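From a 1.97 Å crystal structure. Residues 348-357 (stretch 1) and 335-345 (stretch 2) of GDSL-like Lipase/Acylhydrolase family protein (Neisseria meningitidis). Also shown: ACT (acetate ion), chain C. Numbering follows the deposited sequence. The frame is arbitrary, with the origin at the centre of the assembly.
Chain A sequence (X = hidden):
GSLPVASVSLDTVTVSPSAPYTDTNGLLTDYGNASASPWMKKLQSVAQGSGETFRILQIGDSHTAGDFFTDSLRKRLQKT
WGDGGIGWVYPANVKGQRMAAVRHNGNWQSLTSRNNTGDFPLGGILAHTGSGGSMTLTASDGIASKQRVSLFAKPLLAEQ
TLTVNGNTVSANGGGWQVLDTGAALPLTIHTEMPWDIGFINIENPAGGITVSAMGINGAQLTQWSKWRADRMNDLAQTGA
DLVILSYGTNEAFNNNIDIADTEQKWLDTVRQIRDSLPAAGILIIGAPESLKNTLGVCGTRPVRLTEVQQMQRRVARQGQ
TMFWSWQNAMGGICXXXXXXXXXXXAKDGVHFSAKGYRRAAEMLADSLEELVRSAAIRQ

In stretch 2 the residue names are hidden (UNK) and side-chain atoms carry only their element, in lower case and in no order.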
# COMPACT_ATOMS: atom_id res chain seq x y z
N ASP A 348 15.09 0.38 18.19
CA ASP A 348 16.00 1.01 17.24
C ASP A 348 15.68 2.48 16.97
O ASP A 348 16.44 3.18 16.30
CB ASP A 348 16.13 0.19 15.94
CG ASP A 348 14.84 0.15 15.12
OD1 ASP A 348 13.85 0.84 15.45
OD2 ASP A 348 14.84 -0.59 14.12
N GLY A 349 14.55 2.96 17.49
CA GLY A 349 14.14 4.35 17.31
C GLY A 349 13.79 4.71 15.87
O GLY A 349 13.80 5.88 15.49
N VAL A 350 13.48 3.69 15.07
CA VAL A 350 13.10 3.89 13.68
C VAL A 350 11.76 3.22 13.42
O VAL A 350 10.83 3.85 12.91
CB VAL A 350 14.14 3.29 12.72
CG1 VAL A 350 13.67 3.43 11.27
CG2 VAL A 350 15.51 3.97 12.91
N HIS A 351 11.66 1.94 13.78
CA HIS A 351 10.44 1.17 13.55
C HIS A 351 9.53 1.24 14.77
O HIS A 351 9.96 1.59 15.86
CB HIS A 351 10.78 -0.28 13.17
CG HIS A 351 11.68 -0.38 11.98
ND1 HIS A 351 13.05 -0.51 12.08
CD2 HIS A 351 11.41 -0.32 10.65
CE1 HIS A 351 13.59 -0.54 10.87
NE2 HIS A 351 12.61 -0.43 9.99
N PHE A 352 8.25 0.93 14.57
CA PHE A 352 7.31 0.99 15.67
C PHE A 352 6.90 -0.41 16.11
O PHE A 352 7.19 -1.41 15.44
CB PHE A 352 6.08 1.82 15.30
CG PHE A 352 6.38 3.27 15.03
CD1 PHE A 352 6.90 3.68 13.80
CD2 PHE A 352 6.11 4.24 15.99
CE1 PHE A 352 7.18 5.04 13.53
CE2 PHE A 352 6.37 5.60 15.74
CZ PHE A 352 6.91 6.00 14.50
N SER A 353 6.24 -0.48 17.26
CA SER A 353 5.72 -1.74 17.73
C SER A 353 4.32 -1.83 17.17
O SER A 353 3.80 -0.84 16.65
CB SER A 353 5.67 -1.75 19.27
OG SER A 353 4.74 -0.78 19.74
N ALA A 354 3.71 -3.00 17.30
CA ALA A 354 2.36 -3.23 16.79
C ALA A 354 1.38 -2.16 17.27
O ALA A 354 0.60 -1.63 16.49
CB ALA A 354 1.87 -4.63 17.19
N LYS A 355 1.43 -1.82 18.56
CA LYS A 355 0.44 -0.88 19.08
C LYS A 355 0.79 0.55 18.65
O LYS A 355 -0.10 1.40 18.50
CB LYS A 355 0.28 -1.00 20.60
CG LYS A 355 1.50 -0.60 21.42
CD LYS A 355 1.16 -0.63 22.92
CE LYS A 355 2.30 -0.06 23.75
NZ LYS A 355 2.02 -0.22 25.20
N GLY A 356 2.07 0.81 18.41
CA GLY A 356 2.49 2.10 17.91
C GLY A 356 1.93 2.34 16.52
O GLY A 356 1.39 3.42 16.23
N TYR A 357 2.04 1.34 15.65
CA TYR A 357 1.47 1.48 14.31
C TYR A 357 -0.05 1.60 14.36
O TYR A 357 -0.65 2.39 13.60
CB TYR A 357 1.88 0.30 13.41
CG TYR A 357 3.32 0.33 12.95
CD1 TYR A 357 3.81 1.41 12.22
CD2 TYR A 357 4.18 -0.72 13.23
CE1 TYR A 357 5.12 1.44 11.80
CE2 TYR A 357 5.50 -0.70 12.81
CZ TYR A 357 5.96 0.39 12.09
OH TYR A 357 7.27 0.43 11.66
N UNK A 335 9.94 13.41 19.78
CA UNK A 335 8.86 12.57 20.29
C UNK A 335 9.20 11.08 20.22
O UNK A 335 8.64 10.29 20.97
c UNK A 335 7.57 12.84 19.52
o UNK A 335 7.76 12.51 18.15
N UNK A 336 10.11 10.70 19.33
CA UNK A 336 10.41 9.29 19.13
C UNK A 336 10.99 8.62 20.37
O UNK A 336 10.63 7.48 20.68
c UNK A 336 10.32 6.09 15.96
c UNK A 336 11.85 7.61 17.79
s UNK A 336 10.57 6.33 17.73
c UNK A 336 11.30 9.04 17.90
N UNK A 337 11.87 9.31 21.09
CA UNK A 337 12.46 8.69 22.28
C UNK A 337 11.38 8.41 23.32
O UNK A 337 11.39 7.36 23.96
c UNK A 337 14.80 9.45 25.10
c UNK A 337 13.60 9.52 22.88
c UNK A 337 14.51 8.70 23.80
n UNK A 337 15.34 9.20 27.56
c UNK A 337 15.33 8.53 26.21
N UNK A 338 10.44 9.33 23.47
CA UNK A 338 9.33 9.12 24.38
C UNK A 338 8.49 7.91 23.96
O UNK A 338 8.12 7.08 24.79
c UNK A 338 7.58 10.39 25.69
o UNK A 338 8.00 9.94 26.76
c UNK A 338 8.46 10.37 24.46
n UNK A 338 6.36 10.89 25.55
N UNK A 339 8.20 7.82 22.66
CA UNK A 339 7.45 6.68 22.12
C UNK A 339 8.16 5.37 22.41
O UNK A 339 7.54 4.37 22.78
c UNK A 339 3.93 8.27 19.45
c UNK A 339 2.49 7.06 18.02
n UNK A 339 4.44 9.28 20.24
c UNK A 339 4.87 7.22 19.46
c UNK A 339 5.66 8.89 20.74
c UNK A 339 2.74 8.21 18.74
c UNK A 339 5.96 7.63 20.30
c UNK A 339 4.59 6.06 18.72
c UNK A 339 3.40 5.99 18.01
c UNK A 339 7.21 6.84 20.62
N UNK A 340 9.48 5.39 22.23
CA UNK A 340 10.33 4.24 22.48
C UNK A 340 10.26 3.85 23.96
O UNK A 340 10.07 2.69 24.30
c UNK A 340 11.77 4.61 22.09
c UNK A 340 12.88 3.57 21.97
c UNK A 340 13.44 3.16 23.32
c UNK A 340 13.98 4.15 21.10
N UNK A 341 10.41 4.84 24.83
CA UNK A 341 10.41 4.56 26.26
C UNK A 341 9.10 3.93 26.72
O UNK A 341 9.08 3.18 27.68
c UNK A 341 10.69 5.82 27.08
n UNK A 341 13.05 5.38 26.74
o UNK A 341 12.38 7.51 26.96
c UNK A 341 12.12 6.31 26.92
N UNK A 342 8.02 4.22 26.01
CA UNK A 342 6.71 3.74 26.43
C UNK A 342 6.23 2.51 25.67
O UNK A 342 5.10 2.07 25.85
c UNK A 342 5.69 4.87 26.38
c UNK A 342 6.10 6.06 27.25
n UNK A 342 5.26 8.30 27.55
o UNK A 342 3.80 6.60 27.61
c UNK A 342 4.95 7.01 27.49
N UNK A 343 7.09 1.95 24.84
CA UNK A 343 6.76 0.73 24.12
C UNK A 343 5.91 0.90 22.87
O UNK A 343 5.47 -0.08 22.28
N UNK A 344 5.68 2.15 22.46
CA UNK A 344 4.96 2.41 21.22
C UNK A 344 5.90 2.41 20.01
O UNK A 344 5.46 2.46 18.86
c UNK A 344 4.21 3.74 21.30
n UNK A 344 2.30 4.12 24.44
c UNK A 344 -0.36 2.73 21.65
c UNK A 344 0.98 2.97 21.35
c UNK A 344 3.45 4.20 23.70
c UNK A 344 1.82 3.45 22.36
c UNK A 344 -0.86 2.95 22.94
c UNK A 344 -0.06 3.42 23.95
c UNK A 344 3.21 3.80 22.42
c UNK A 344 1.28 3.66 23.65
N UNK A 345 7.20 2.35 20.27
CA UNK A 345 8.17 2.29 19.19
C UNK A 345 9.24 1.29 19.56
O UNK A 345 9.49 1.07 20.74
c UNK A 345 8.78 3.66 18.95
C ACT C . 12.12 0.75 6.77
O ACT C . 12.93 -0.08 7.29
OXT ACT C . 11.73 0.52 5.60
CH3 ACT C . 11.63 1.95 7.51

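Position 335 carries one carbon followed by one oxygen, unbranched, and stays clear of stretch 1; it is Ser-335. At 336 the side chain runs two carbons, a sulfur and a terminal carbon, pointing toward stretch 1, which identifies Met-336. Its CG lies 3.5 Å from Gly-349 O, and its CE sits over one face of the Phe-352 ring, 3.7 Å from Phe-352 CZ. Position 337 has four carbons in a row ending in nitrogen and is directed away: Lys-337. Position 338, with two carbons, the second bearing one oxygen and one nitrogen, is the exposed Asn-338.

Position 339 holds one carbon and then fused five- and six-membered rings of eight carbons and one nitrogen, so it is Trp-339. Its CE3 approaches Phe-352 CE2 at 3.5 Å, the ring planes lying at 85°, and Gly-356 O meets the indole edge. Four carbons forked at the second mark 340 as Leu-340, whose CD1 reaches Gly-349 CA at 3.8 Å. Position 341 repeats the two-carbon, one-oxygen, one-nitrogen pattern without touching stretch 1; it is Asn-341. Position 342 has three carbons, the third carrying oxygen and nitrogen, and is Gln-342, the first residue to leave helical geometry; its NE2 donates to Asn-338 OD1 at 3.3 Å.

Position 343 has no side-chain atoms and a positive phi of 81°, as suits Gly-343. Position 344 again shows one carbon and a fused ring pair with a single nitrogen: Trp-344. Lys-355 extends across one face of this indole, its CD 3.9 Å from the centroid of the six-membered ring of Trp-344 and its NZ 4.5 Å from that of the five-membered ring, a cation-pi contact. Position 345 ends the stretch with a lone side-chain carbon, Ala-345, whose CB is 4.0 Å from Phe-352 CD2.

The contact joins an apolar cluster to a compact polar junction. Met-336, Trp-339 and Ala-345 pack against Phe-352, while a single backbone bridge pairs Phe-352 with Ala-345. Next to it, Ser-353 OG donates to Gly-343 O at 2.7 Å and accepts a weak capping bond from Gly-356 N at 3.4 Å, linking the start of the stretch 1 helix to the loop after the stretch 2 helix. Ser-353 N adds a weak bond to Trp-344 O at 3.4 Å. That same carbonyl lies so close to Gly-356, with Trp-344 O 3.1 Å from Gly-356 CA, that a CB on Gly-356 would clash with it; the absence of a side chain permits the close approach.

Stretch 2, residues 335-345: SMKNWLNQGWA
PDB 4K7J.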